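Local coordinates for aminotransferase, classes I and II (Silicibacter pomeroyi DSS-3, PDB 3H14), which probably catalyses pyridoxal 5'-phosphate-dependent transfer of an amino group from L-aspartate to 2-oxoglutarate, giving oxaloacetate and L-glutamate, at residues A[30-35]-A[368-373]; A[75-80]-A[94-99]; A[102-107]-A[123-128]; A[294-299]-A[305-310]; A[328-333]-A[355-360]. All blocks are in the same frame, centred on the assembly; numbering follows the deposited sequence.

Contact 1: residues A[30-35]-A[368-373]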
# COMPACT_ATOMS: atom_id res chain seq x y z
N GLY A 30 26.54 -9.97 -12.87
CA GLY A 30 26.97 -10.97 -11.91
C GLY A 30 26.89 -10.65 -10.42
O GLY A 30 27.31 -11.46 -9.60
N ARG A 31 26.33 -9.49 -10.06
CA ARG A 31 26.38 -9.00 -8.69
C ARG A 31 25.07 -9.30 -8.01
O ARG A 31 24.00 -9.11 -8.61
CB ARG A 31 26.73 -7.49 -8.64
N ARG A 32 25.13 -9.79 -6.78
CA ARG A 32 23.93 -10.03 -5.99
C ARG A 32 23.60 -8.71 -5.31
O ARG A 32 24.43 -8.12 -4.62
CB ARG A 32 24.09 -11.16 -5.00
CG ARG A 32 22.91 -11.34 -4.02
CD ARG A 32 22.98 -12.63 -3.36
NE ARG A 32 22.03 -12.75 -2.25
CZ ARG A 32 22.29 -12.63 -0.96
NH1 ARG A 32 23.53 -12.36 -0.51
NH2 ARG A 32 21.30 -12.82 -0.10
N ILE A 33 22.38 -8.25 -5.56
CA ILE A 33 21.84 -6.99 -5.00
C ILE A 33 20.81 -7.34 -3.94
O ILE A 33 20.01 -8.25 -4.14
CB ILE A 33 21.16 -6.18 -6.14
CG1 ILE A 33 22.20 -5.77 -7.19
CG2 ILE A 33 20.41 -4.91 -5.63
CD1 ILE A 33 23.42 -4.97 -6.63
N ILE A 34 20.80 -6.60 -2.83
CA ILE A 34 19.79 -6.77 -1.81
C ILE A 34 18.65 -5.79 -2.16
O ILE A 34 18.85 -4.58 -2.32
CB ILE A 34 20.32 -6.55 -0.38
CG1 ILE A 34 21.49 -7.50 -0.08
CG2 ILE A 34 19.18 -6.74 0.63
CD1 ILE A 34 21.11 -8.97 -0.06
N HIS A 35 17.46 -6.35 -2.31
CA HIS A 35 16.32 -5.63 -2.89
C HIS A 35 15.52 -5.08 -1.74
O HIS A 35 14.75 -5.81 -1.14
CB HIS A 35 15.50 -6.56 -3.76
CG HIS A 35 16.10 -6.76 -5.11
ND1 HIS A 35 15.83 -5.92 -6.16
CD2 HIS A 35 17.00 -7.65 -5.57
CE1 HIS A 35 16.52 -6.29 -7.22
NE2 HIS A 35 17.25 -7.34 -6.88
N ILE A 368 17.98 -9.09 4.80
CA ILE A 368 17.94 -7.85 5.58
C ILE A 368 19.24 -7.71 6.38
O ILE A 368 19.88 -6.66 6.35
CB ILE A 368 16.69 -7.79 6.50
CG1 ILE A 368 15.39 -7.71 5.66
CG2 ILE A 368 16.75 -6.65 7.50
CD1 ILE A 368 15.50 -7.03 4.31
N GLU A 369 19.65 -8.78 7.07
CA GLU A 369 20.93 -8.77 7.76
C GLU A 369 22.04 -8.37 6.81
O GLU A 369 22.83 -7.49 7.11
CB GLU A 369 21.23 -10.13 8.38
CG GLU A 369 20.37 -10.45 9.59
CD GLU A 369 20.61 -11.84 10.21
OE1 GLU A 369 21.02 -12.79 9.49
OE2 GLU A 369 20.32 -11.99 11.45
N GLU A 370 22.10 -9.02 5.65
CA GLU A 370 23.07 -8.67 4.61
C GLU A 370 22.96 -7.22 4.12
O GLU A 370 23.98 -6.52 3.93
CB GLU A 370 22.94 -9.64 3.43
CG GLU A 370 23.95 -9.43 2.30
CD GLU A 370 25.39 -9.74 2.69
OE1 GLU A 370 25.61 -10.65 3.52
OE2 GLU A 370 26.29 -9.06 2.16
N GLY A 371 21.73 -6.75 3.92
CA GLY A 371 21.53 -5.38 3.49
C GLY A 371 22.07 -4.36 4.49
O GLY A 371 22.69 -3.37 4.11
N LEU A 372 21.78 -4.60 5.75
CA LEU A 372 22.23 -3.71 6.82
C LEU A 372 23.75 -3.69 6.96
O LEU A 372 24.31 -2.64 7.18
CB LEU A 372 21.54 -4.06 8.12
CG LEU A 372 20.03 -3.79 8.07
CD1 LEU A 372 19.37 -4.39 9.26
CD2 LEU A 372 19.73 -2.30 8.01
N ASP A 373 24.41 -4.85 6.77
CA ASP A 373 25.88 -4.91 6.76
C ASP A 373 26.49 -4.08 5.65
O ASP A 373 27.49 -3.37 5.84
CB ASP A 373 26.36 -6.34 6.55
CG ASP A 373 26.15 -7.20 7.76
OD1 ASP A 373 25.86 -6.68 8.85
OD2 ASP A 373 26.32 -8.42 7.62
O HOH W 1 24.32 -12.76 2.42

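Contact 2: residues A[75-80]-A[94-99]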
# COMPACT_ATOMS: atom_id res chain seq x y z
N GLN A 75 -18.33 -14.58 1.21
CA GLN A 75 -18.68 -15.08 2.53
C GLN A 75 -17.45 -15.23 3.44
O GLN A 75 -17.51 -14.92 4.64
CB GLN A 75 -19.40 -16.43 2.38
CG GLN A 75 -20.84 -16.27 1.94
CD GLN A 75 -21.43 -17.49 1.24
OE1 GLN A 75 -20.94 -18.62 1.39
NE2 GLN A 75 -22.49 -17.27 0.46
N ARG A 76 -16.35 -15.73 2.88
CA ARG A 76 -15.13 -15.91 3.68
C ARG A 76 -14.51 -14.58 4.12
O ARG A 76 -13.96 -14.48 5.21
CB ARG A 76 -14.07 -16.72 2.92
CG ARG A 76 -12.81 -17.08 3.74
CD ARG A 76 -13.13 -17.95 4.96
NE ARG A 76 -11.98 -18.17 5.82
CZ ARG A 76 -11.53 -17.31 6.73
NH1 ARG A 76 -12.12 -16.13 6.90
NH2 ARG A 76 -10.48 -17.62 7.46
N ILE A 77 -14.54 -13.60 3.24
CA ILE A 77 -14.08 -12.25 3.59
C ILE A 77 -14.96 -11.65 4.72
O ILE A 77 -14.43 -11.12 5.71
CB ILE A 77 -14.04 -11.36 2.34
CG1 ILE A 77 -12.92 -11.82 1.39
CG2 ILE A 77 -13.85 -9.89 2.72
CD1 ILE A 77 -13.05 -11.31 -0.06
N ALA A 78 -16.28 -11.76 4.58
CA ALA A 78 -17.21 -11.31 5.61
C ALA A 78 -16.86 -11.90 6.97
O ALA A 78 -16.82 -11.18 7.97
CB ALA A 78 -18.67 -11.67 5.22
N ARG A 79 -16.54 -13.19 7.01
CA ARG A 79 -16.08 -13.86 8.23
C ARG A 79 -14.78 -13.23 8.78
O ARG A 79 -14.61 -13.08 9.99
CB ARG A 79 -15.89 -15.36 7.96
CG ARG A 79 -15.39 -16.20 9.14
CD ARG A 79 -15.46 -17.69 8.80
NE ARG A 79 -14.22 -18.39 9.14
CZ ARG A 79 -13.85 -19.56 8.62
NH1 ARG A 79 -14.62 -20.17 7.71
NH2 ARG A 79 -12.70 -20.10 8.99
N LEU A 80 -13.86 -12.87 7.88
CA LEU A 80 -12.63 -12.18 8.28
C LEU A 80 -12.92 -10.89 9.08
O LEU A 80 -12.21 -10.59 10.06
CB LEU A 80 -11.73 -11.91 7.04
CG LEU A 80 -10.50 -10.99 7.20
CD1 LEU A 80 -9.36 -11.39 6.27
CD2 LEU A 80 -10.87 -9.56 6.98
N VAL A 94 -19.56 -7.26 0.18
CA VAL A 94 -18.19 -7.57 -0.26
C VAL A 94 -18.23 -7.71 -1.77
O VAL A 94 -19.03 -8.47 -2.31
CB VAL A 94 -17.64 -8.85 0.41
CG1 VAL A 94 -16.17 -9.23 -0.12
CG2 VAL A 94 -17.66 -8.69 1.88
N VAL A 95 -17.43 -6.89 -2.47
CA VAL A 95 -17.27 -6.96 -3.90
C VAL A 95 -15.83 -7.45 -4.21
O VAL A 95 -14.85 -6.83 -3.78
CB VAL A 95 -17.49 -5.58 -4.53
CG1 VAL A 95 -17.26 -5.60 -6.04
CG2 VAL A 95 -18.88 -5.06 -4.22
N ILE A 96 -15.73 -8.53 -4.96
CA ILE A 96 -14.45 -9.09 -5.35
C ILE A 96 -13.94 -8.31 -6.55
O ILE A 96 -14.68 -8.10 -7.51
CB ILE A 96 -14.59 -10.56 -5.73
CG1 ILE A 96 -15.22 -11.34 -4.57
CG2 ILE A 96 -13.22 -11.12 -6.13
CD1 ILE A 96 -14.61 -11.07 -3.16
N THR A 97 -12.69 -7.88 -6.51
CA THR A 97 -12.12 -7.01 -7.54
C THR A 97 -10.89 -7.66 -8.13
O THR A 97 -10.32 -8.56 -7.54
CB THR A 97 -11.64 -5.67 -6.94
OG1 THR A 97 -10.62 -5.96 -5.99
CG2 THR A 97 -12.78 -4.94 -6.24
N PRO A 98 -10.45 -7.20 -9.30
CA PRO A 98 -9.17 -7.69 -9.81
C PRO A 98 -7.92 -7.13 -9.05
O PRO A 98 -6.86 -6.97 -9.64
CB PRO A 98 -9.18 -7.24 -11.27
CG PRO A 98 -10.17 -6.11 -11.34
CD PRO A 98 -11.12 -6.24 -10.20
N GLY A 99 -8.02 -6.90 -7.76
CA GLY A 99 -6.89 -6.32 -7.04
C GLY A 99 -7.21 -4.92 -6.59
O GLY A 99 -8.34 -4.46 -6.70

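Contact 3: residues A[102-107]-A[123-128]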
# COMPACT_ATOMS: atom_id res chain seq x y z
N GLY A 102 -8.23 -2.33 -9.49
CA GLY A 102 -9.64 -2.53 -9.81
C GLY A 102 -10.55 -1.90 -8.77
O GLY A 102 -11.58 -1.35 -9.10
N GLY A 103 -10.17 -2.01 -7.51
CA GLY A 103 -10.95 -1.41 -6.44
C GLY A 103 -10.93 0.10 -6.56
O GLY A 103 -11.96 0.77 -6.42
N PHE A 104 -9.74 0.65 -6.79
CA PHE A 104 -9.63 2.11 -7.00
C PHE A 104 -10.44 2.58 -8.21
O PHE A 104 -11.15 3.60 -8.14
CB PHE A 104 -8.17 2.56 -7.11
CG PHE A 104 -7.39 2.37 -5.85
CD1 PHE A 104 -7.89 2.84 -4.63
CD2 PHE A 104 -6.16 1.72 -5.87
CE1 PHE A 104 -7.16 2.64 -3.46
CE2 PHE A 104 -5.43 1.52 -4.68
CZ PHE A 104 -5.93 1.97 -3.49
N LEU A 105 -10.35 1.86 -9.31
CA LEU A 105 -11.14 2.18 -10.49
C LEU A 105 -12.62 2.21 -10.19
O LEU A 105 -13.35 3.10 -10.65
CB LEU A 105 -10.85 1.18 -11.62
CG LEU A 105 -11.66 1.33 -12.90
CD1 LEU A 105 -11.39 2.70 -13.49
CD2 LEU A 105 -11.33 0.23 -13.91
N LEU A 106 -13.09 1.25 -9.41
CA LEU A 106 -14.50 1.10 -9.18
C LEU A 106 -14.96 2.16 -8.21
O LEU A 106 -15.97 2.81 -8.45
CB LEU A 106 -14.82 -0.30 -8.66
CG LEU A 106 -14.71 -1.44 -9.67
CD1 LEU A 106 -14.92 -2.76 -8.89
CD2 LEU A 106 -15.75 -1.21 -10.81
N ALA A 107 -14.17 2.36 -7.14
CA ALA A 107 -14.46 3.41 -6.20
C ALA A 107 -14.53 4.76 -6.90
O ALA A 107 -15.49 5.50 -6.72
CB ALA A 107 -13.47 3.44 -5.10
N PRO A 123 3.56 12.26 2.15
CA PRO A 123 3.86 11.11 1.31
C PRO A 123 2.72 10.13 1.26
O PRO A 123 1.98 9.97 2.24
CB PRO A 123 5.05 10.44 2.02
CG PRO A 123 4.85 10.84 3.48
CD PRO A 123 4.30 12.22 3.44
N GLY A 124 2.57 9.50 0.10
CA GLY A 124 1.61 8.42 -0.08
C GLY A 124 1.90 7.55 -1.31
O GLY A 124 2.88 7.72 -2.03
N TYR A 125 1.03 6.57 -1.51
CA TYR A 125 1.19 5.60 -2.58
C TYR A 125 1.23 6.34 -3.91
O TYR A 125 0.33 7.14 -4.19
CB TYR A 125 0.01 4.66 -2.51
CG TYR A 125 -0.02 3.56 -3.54
CD1 TYR A 125 1.09 2.77 -3.79
CD2 TYR A 125 -1.20 3.26 -4.21
CE1 TYR A 125 1.03 1.74 -4.76
CE2 TYR A 125 -1.27 2.23 -5.12
CZ TYR A 125 -0.16 1.49 -5.40
OH TYR A 125 -0.28 0.46 -6.33
N PRO A 126 2.29 6.12 -4.71
CA PRO A 126 2.48 6.91 -5.92
C PRO A 126 1.33 6.83 -6.93
O PRO A 126 1.11 7.77 -7.66
CB PRO A 126 3.79 6.33 -6.51
CG PRO A 126 4.47 5.73 -5.39
CD PRO A 126 3.42 5.18 -4.50
N SER A 127 0.64 5.70 -6.99
CA SER A 127 -0.39 5.50 -7.98
C SER A 127 -1.68 6.24 -7.68
O SER A 127 -2.47 6.41 -8.59
CB SER A 127 -0.69 4.00 -8.17
OG SER A 127 0.37 3.37 -8.88
N TYR A 128 -1.92 6.68 -6.44
CA TYR A 128 -3.17 7.39 -6.17
C TYR A 128 -3.32 8.58 -7.08
O TYR A 128 -4.35 8.71 -7.76
CB TYR A 128 -3.27 7.93 -4.74
CG TYR A 128 -3.34 6.98 -3.57
CD1 TYR A 128 -3.86 5.71 -3.67
CD2 TYR A 128 -2.93 7.43 -2.30
CE1 TYR A 128 -3.90 4.88 -2.58
CE2 TYR A 128 -3.00 6.61 -1.21
CZ TYR A 128 -3.48 5.34 -1.34
OH TYR A 128 -3.52 4.54 -0.23

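Contact 4: residues A[294-299]-A[305-310]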
# COMPACT_ATOMS: atom_id res chain seq x y z
N LEU A 294 15.46 -5.74 13.49
CA LEU A 294 16.75 -5.42 12.87
C LEU A 294 16.86 -4.02 12.28
O LEU A 294 17.88 -3.32 12.47
CB LEU A 294 17.04 -6.42 11.74
CG LEU A 294 18.21 -7.40 11.76
CD1 LEU A 294 18.68 -7.84 13.17
CD2 LEU A 294 17.83 -8.58 10.90
N MSE A 295 15.86 -3.60 11.51
CA MSE A 295 15.86 -2.24 10.96
C MSE A 295 15.93 -1.16 12.06
O MSE A 295 16.70 -0.19 11.96
CB MSE A 295 14.61 -1.99 10.09
CG MSE A 295 14.51 -2.89 8.84
SE MSE A 295 15.86 -2.63 7.55
CE MSE A 295 15.05 -1.14 6.50
N LEU A 296 15.10 -1.34 13.08
CA LEU A 296 14.99 -0.36 14.18
C LEU A 296 16.28 -0.24 14.98
O LEU A 296 16.69 0.89 15.32
CB LEU A 296 13.80 -0.72 15.08
CG LEU A 296 12.50 -0.30 14.41
CD1 LEU A 296 11.32 -0.95 15.04
CD2 LEU A 296 12.35 1.23 14.41
N GLU A 297 16.94 -1.37 15.24
CA GLU A 297 18.28 -1.37 15.85
C GLU A 297 19.40 -0.81 14.94
O GLU A 297 20.23 0.00 15.40
CB GLU A 297 18.66 -2.78 16.35
N ARG A 298 19.46 -1.22 13.68
CA ARG A 298 20.68 -1.03 12.89
C ARG A 298 20.71 0.19 11.97
O ARG A 298 21.77 0.69 11.63
CB ARG A 298 20.99 -2.33 12.12
CG ARG A 298 21.15 -3.56 13.06
CD ARG A 298 21.81 -4.84 12.38
NE ARG A 298 23.08 -4.50 11.72
CZ ARG A 298 23.64 -5.18 10.72
NH1 ARG A 298 23.08 -6.29 10.24
NH2 ARG A 298 24.76 -4.73 10.19
N LEU A 299 19.56 0.68 11.55
CA LEU A 299 19.55 1.84 10.67
C LEU A 299 20.12 3.09 11.35
O LEU A 299 20.88 3.81 10.73
CB LEU A 299 18.13 2.13 10.16
CG LEU A 299 17.58 1.22 9.06
CD1 LEU A 299 16.17 1.67 8.77
CD2 LEU A 299 18.45 1.28 7.82
N THR A 305 18.81 8.14 11.26
CA THR A 305 18.37 8.39 12.63
C THR A 305 17.01 9.06 12.75
O THR A 305 16.45 9.10 13.86
CB THR A 305 19.41 9.31 13.37
OG1 THR A 305 19.65 10.48 12.59
CG2 THR A 305 20.73 8.58 13.52
N ARG A 306 16.49 9.54 11.62
CA ARG A 306 15.18 10.19 11.54
C ARG A 306 14.23 9.37 10.65
O ARG A 306 14.30 9.48 9.45
CB ARG A 306 15.40 11.59 10.94
CG ARG A 306 16.35 12.43 11.81
CD ARG A 306 16.89 13.70 11.15
NE ARG A 306 17.50 14.53 12.20
CZ ARG A 306 18.75 14.40 12.66
NH1 ARG A 306 19.58 13.50 12.16
NH2 ARG A 306 19.17 15.19 13.63
N ILE A 307 13.38 8.56 11.27
CA ILE A 307 12.43 7.71 10.53
C ILE A 307 11.03 7.89 11.06
O ILE A 307 10.80 8.19 12.25
CB ILE A 307 12.83 6.21 10.56
CG1 ILE A 307 12.68 5.59 11.95
CG2 ILE A 307 14.26 6.03 10.06
CD1 ILE A 307 12.64 4.09 11.95
N ALA A 308 10.07 7.77 10.17
CA ALA A 308 8.67 7.73 10.60
C ALA A 308 8.50 6.44 11.37
O ALA A 308 9.21 5.48 11.11
CB ALA A 308 7.74 7.79 9.41
N PRO A 309 7.58 6.40 12.34
CA PRO A 309 7.33 5.18 13.13
C PRO A 309 6.72 4.05 12.28
O PRO A 309 5.63 4.22 11.73
CB PRO A 309 6.33 5.65 14.17
CG PRO A 309 5.65 6.79 13.57
CD PRO A 309 6.70 7.50 12.76
N PRO A 310 7.46 2.93 12.11
CA PRO A 310 6.92 1.91 11.21
C PRO A 310 5.90 1.05 11.93
O PRO A 310 6.19 -0.06 12.40
CB PRO A 310 8.17 1.15 10.75
CG PRO A 310 9.12 1.27 11.96
CD PRO A 310 8.79 2.57 12.65

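Contact 5: residues A[328-333]-A[355-360]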
# COMPACT_ATOMS: atom_id res chain seq x y z
N ARG A 328 17.39 10.75 -5.23
CA ARG A 328 17.50 9.99 -6.46
C ARG A 328 18.97 9.64 -6.73
O ARG A 328 19.32 8.50 -6.97
CB ARG A 328 16.92 10.79 -7.62
CG ARG A 328 16.80 10.02 -8.90
CD ARG A 328 16.13 10.90 -9.95
NE ARG A 328 15.72 10.14 -11.12
CZ ARG A 328 14.97 10.63 -12.10
NH1 ARG A 328 14.55 11.89 -12.09
NH2 ARG A 328 14.65 9.87 -13.12
N ALA A 329 19.82 10.65 -6.67
CA ALA A 329 21.26 10.42 -6.81
C ALA A 329 21.79 9.55 -5.68
O ALA A 329 22.68 8.72 -5.89
CB ALA A 329 22.04 11.80 -6.90
N PHE A 330 21.30 9.77 -4.46
CA PHE A 330 21.74 9.02 -3.31
C PHE A 330 21.35 7.54 -3.44
O PHE A 330 22.15 6.67 -3.08
CB PHE A 330 21.14 9.64 -2.03
CG PHE A 330 21.68 9.09 -0.74
CD1 PHE A 330 23.01 8.77 -0.57
CD2 PHE A 330 20.83 8.94 0.36
CE1 PHE A 330 23.48 8.28 0.64
CE2 PHE A 330 21.32 8.47 1.57
CZ PHE A 330 22.65 8.15 1.70
N ALA A 331 20.12 7.26 -3.89
CA ALA A 331 19.72 5.88 -4.09
C ALA A 331 20.63 5.24 -5.14
O ALA A 331 21.03 4.09 -5.03
CB ALA A 331 18.23 5.79 -4.52
N ALA A 332 20.96 5.99 -6.19
CA ALA A 332 21.79 5.44 -7.26
C ALA A 332 23.18 5.08 -6.72
O ALA A 332 23.78 4.08 -7.12
CB ALA A 332 21.90 6.43 -8.37
N GLU A 333 23.68 5.92 -5.83
CA GLU A 333 25.02 5.73 -5.24
C GLU A 333 25.01 4.53 -4.28
O GLU A 333 25.98 3.75 -4.22
CB GLU A 333 25.47 7.03 -4.52
CG GLU A 333 26.70 6.90 -3.62
CD GLU A 333 26.97 8.11 -2.67
OE1 GLU A 333 26.18 9.09 -2.58
OE2 GLU A 333 28.01 8.04 -1.97
N GLY A 355 14.51 14.75 -0.27
CA GLY A 355 15.17 14.56 1.03
C GLY A 355 14.77 13.33 1.81
O GLY A 355 15.01 13.24 3.02
N THR A 356 14.09 12.37 1.14
CA THR A 356 13.65 11.19 1.85
C THR A 356 13.96 9.90 1.04
O THR A 356 14.18 9.95 -0.16
CB THR A 356 12.13 11.24 2.22
OG1 THR A 356 11.35 11.24 1.01
CG2 THR A 356 11.76 12.54 2.99
N LEU A 357 13.95 8.78 1.76
CA LEU A 357 14.11 7.45 1.18
C LEU A 357 13.11 6.48 1.79
O LEU A 357 12.78 6.58 2.96
CB LEU A 357 15.50 6.87 1.51
CG LEU A 357 16.76 7.19 0.74
CD1 LEU A 357 17.89 6.34 1.32
CD2 LEU A 357 16.66 6.93 -0.75
N ARG A 358 12.69 5.48 1.01
CA ARG A 358 11.90 4.38 1.55
C ARG A 358 12.71 3.09 1.48
O ARG A 358 13.22 2.76 0.43
CB ARG A 358 10.59 4.20 0.76
CG ARG A 358 9.63 3.26 1.45
CD ARG A 358 8.51 2.75 0.55
NE ARG A 358 8.99 1.79 -0.46
CZ ARG A 358 8.20 1.26 -1.40
NH1 ARG A 358 6.91 1.55 -1.43
NH2 ARG A 358 8.70 0.44 -2.30
N PHE A 359 12.81 2.38 2.59
CA PHE A 359 13.36 1.03 2.64
C PHE A 359 12.21 0.07 2.72
O PHE A 359 11.25 0.35 3.42
CB PHE A 359 14.22 0.83 3.89
CG PHE A 359 15.39 1.74 3.99
CD1 PHE A 359 16.64 1.34 3.49
CD2 PHE A 359 15.26 3.00 4.55
CE1 PHE A 359 17.73 2.17 3.58
CE2 PHE A 359 16.35 3.85 4.65
CZ PHE A 359 17.60 3.45 4.17
N SER A 360 12.32 -1.07 2.07
CA SER A 360 11.39 -2.17 2.24
C SER A 360 12.12 -3.30 2.94
O SER A 360 13.25 -3.57 2.62
CB SER A 360 10.83 -2.64 0.88
OG SER A 360 10.04 -3.83 1.10

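Contact 1: residues A[30-35]-A[368-373]
The short strand 34-35 runs up against helix 365-381 where I34 and G371 bring their CA atoms to 5.7 Å, close enough for a side chain to rest directly on the helix backbone. That side chain is I34. Its CG2 methyl lies 3.9 Å from G371 CA, on a surface that the glycine leaves bare, while its other branch reaches along the helix to the aliphatic part of E370. I34 CD1 meets E370 CG at 3.7 Å, the two side chains crossing at about a right angle. The first torsion of E370 (chi1 -177°) sets CG anti to the backbone N and brings it to the isoleucine; the bend at chi2 (67°) then turns the carboxylate away from it. R32, fully stretched from CG to NE, comes over the same isoleucine: I34 CD1 sits 3.8 Å above the R32 guanidinium plane, toward its rim. No direct bond joins the two charged groups, whose planes stand 51° apart. One water bridges them, accepting from R32 NH1 at 3.1 Å in the guanidinium plane and donating to E370 OE1 at 2.7 Å. The other carboxylate oxygen, OE2, forms a salt bridge with R374 one turn on, and R374 also binds the carbonyl oxygen of R32. The contact thus joins the edge strand of the small domain's four-stranded sheet to the last helix of the chain. I34 and G371 are buried, while the charged ends of R32 and E370 lie toward solvent; pairing with R374 and the water link to R32 would probably stabilise E370 as the anion.

Contact 2: residues A[75-80]-A[94-99]
I77 supplies most of the helix side of this contact, and both branches of its side chain touch the strand. Its CG2 methyl meets V94 CG1 at 3.7 Å, and its CD1 meets I96 CD1 at 3.5 Å, tighter than usual for two methyl groups. V94 CG1 is drawn in between the two branches, lying 3.8 Å from I77 CD1 as well. The V94 side chain is turned (chi1 178°) to send that methyl to I77 and its second methyl, CG2, toward the backbone of A78, whose N is 4.3 Å away. I96 points less directly at the helix and touches it through its terminal CD1. The axis of the 75-80 turns runs at 119° to strand 94-97, 8.9 Å away at the closest. The strand forms one edge of the seven-stranded mixed sheet of the large domain of fold-type I aminotransferases, and the helix lies across that edge. W241 of the adjacent strand 240-243 touches both I77 and V94 and extends the cluster. I96 is also backed by L73 and R74 of the same helix and by Q268 of helix 265-274. R74 reaches over to the carbonyl oxygen of V94 with its NE.

Contact 3: residues A[102-107]-A[123-128]
F104 of helix 100-111 and Y128, near the start of helix 126-134, meet as an offset edge-to-face pair, with the edge of Y128 turned to the face of F104. The centroids lie 5.6 Å apart and the planes stand at 80°. Closest are F104 CZ and Y128 CE1, at 3.7 Å, with F104 CZ lying near the plane of the tyrosine. The two residues share a first torsion, CG anti to the carbonyl carbon (chi1 -65° in both). From F104 this carries the ring straight across to segment 123-128. From Y128, whose CB leaves its helix at a slant, it brings the ring's CE1 edge to the phenylalanine. Y125 adopts a different setting, its ring rotated to the side of CB opposite the backbone N (chi1 -179°), and its CE2 approaches F104 CE2 at 4.2 Å. It also steadies its neighbour: Y125 CB lies 3.7 Å above the centre of the Y128 ring, while Y128 CD1 comes to the edge of the Y125 ring. The Y125 ring in turn has S127 N 4.1 Å above its centre. M166 of strand 164-168 touches both F104 and Y128. The hydroxyl of Y128 is hydrogen-bonded to D200 OD2, probably the counterpart of the aspartate that pairs with the cofactor's pyridine nitrogen in class I aminotransferases. Y125 is probably at the position of the aromatic residue that stacks on the cofactor in relatives. Y128 and F104 would then belong to the second shell, where apolar contacts fix the tilt of the Y128 ring and leave its hydroxyl to orient D200.

Contact 4: residues A[294-299]-A[305-310]
The puckered pyrrolidine ring of P310 is touched at its CG and CD atoms by L296 of the helix. L296 CD2 lies 4.1 Å from P310 CG and 4.2 Å from P310 CD, the methyl resting against both. The same methyl has a second partner in I307 CD1, at 3.8 Å, and settles in the notch between the proline and isoleucine side chains. L296 has its CG anti to the carbonyl carbon (chi1 -77°), and though its CB leaves the helix at an angle to the loop, its CD2 branch reaches across. I307 uses a rarer setting, with CG1 placed between the backbone N and the carbonyl carbon (chi1 69°), which sends CD1 outward to the leucine. Here the chain has left the long helix 278-302 and folds back alongside its last turns before entering strand 315-319, the edge strand of the small domain's sheet. Backbone hydrogen bonds of R306 with D319 and of A308 with Y317 tie the returning segment to that strand. I307 also touches V316, which M295, a selenomethionine, and L299 reach from the helix. One turn earlier on the helix, R292 donates from NE to the carbonyl oxygen of P310. On the other flank of the helix, R298 forms salt bridges with D373 and E376 of helix 365-381.

Contact 5: residues A[328-333]-A[355-360]
Apolar contacts carry this contact, and all of them converge on the two methyls of L357. L357 CD1 meets the ring of F330, lying 4.0 Å from both F330 CD2 and F330 CE2. It approaches the ring obliquely, and the two side chains cross at about a right angle. L357 CD2 reaches the neighbouring helix residue, with A331 CB at 4.2 Å. The forked end of the leucine thus straddles two successive positions of helix 327-338. In L357 the first torsion (chi1 -82°) holds CG opposite the carbonyl carbon, and the second aims CD1 at F330 and CD2 at A331. A chi1 near 180° in F330 brings the CD2-CE2 side of its ring to the leucine.

Polar interactions lie outside this pair. E333 OE1 comes to the edge of the F330 ring, in its plane, while OE2 of the same residue forms a salt bridge with R382.

Strand 356-360 is an inner strand of the four-stranded sheet of the small domain, with strand 340-344 beside it and strand 315-319 along its other edge. V342 of strand 340-344 touches L357, and P344 touches A331. F378 of helix 365-381 packs on F330, placing that ring between the sheet and the last helix.

How the contacts relate
Contacts 2 and 3 belong to the large domain and are buried, one apolar and at the edge of the seven-stranded sheet, the other aromatic and nearest to the middle of the chain. They follow each other through strand 94-97 and helix 100-111, and T97 packs on G103 and L106. Contacts 1, 4 and 5 gather round the smaller sheet, their centres 15 to 18 Å apart. Contact 5 is its buried member, whereas contacts 1 and 4 reach the surface, the first through a water-bridged arginine and glutamate and the second through aliphatic groups. R298 and D373 join contacts 4 and 1 by a salt bridge, and M295 touches F359 between contacts 4 and 5.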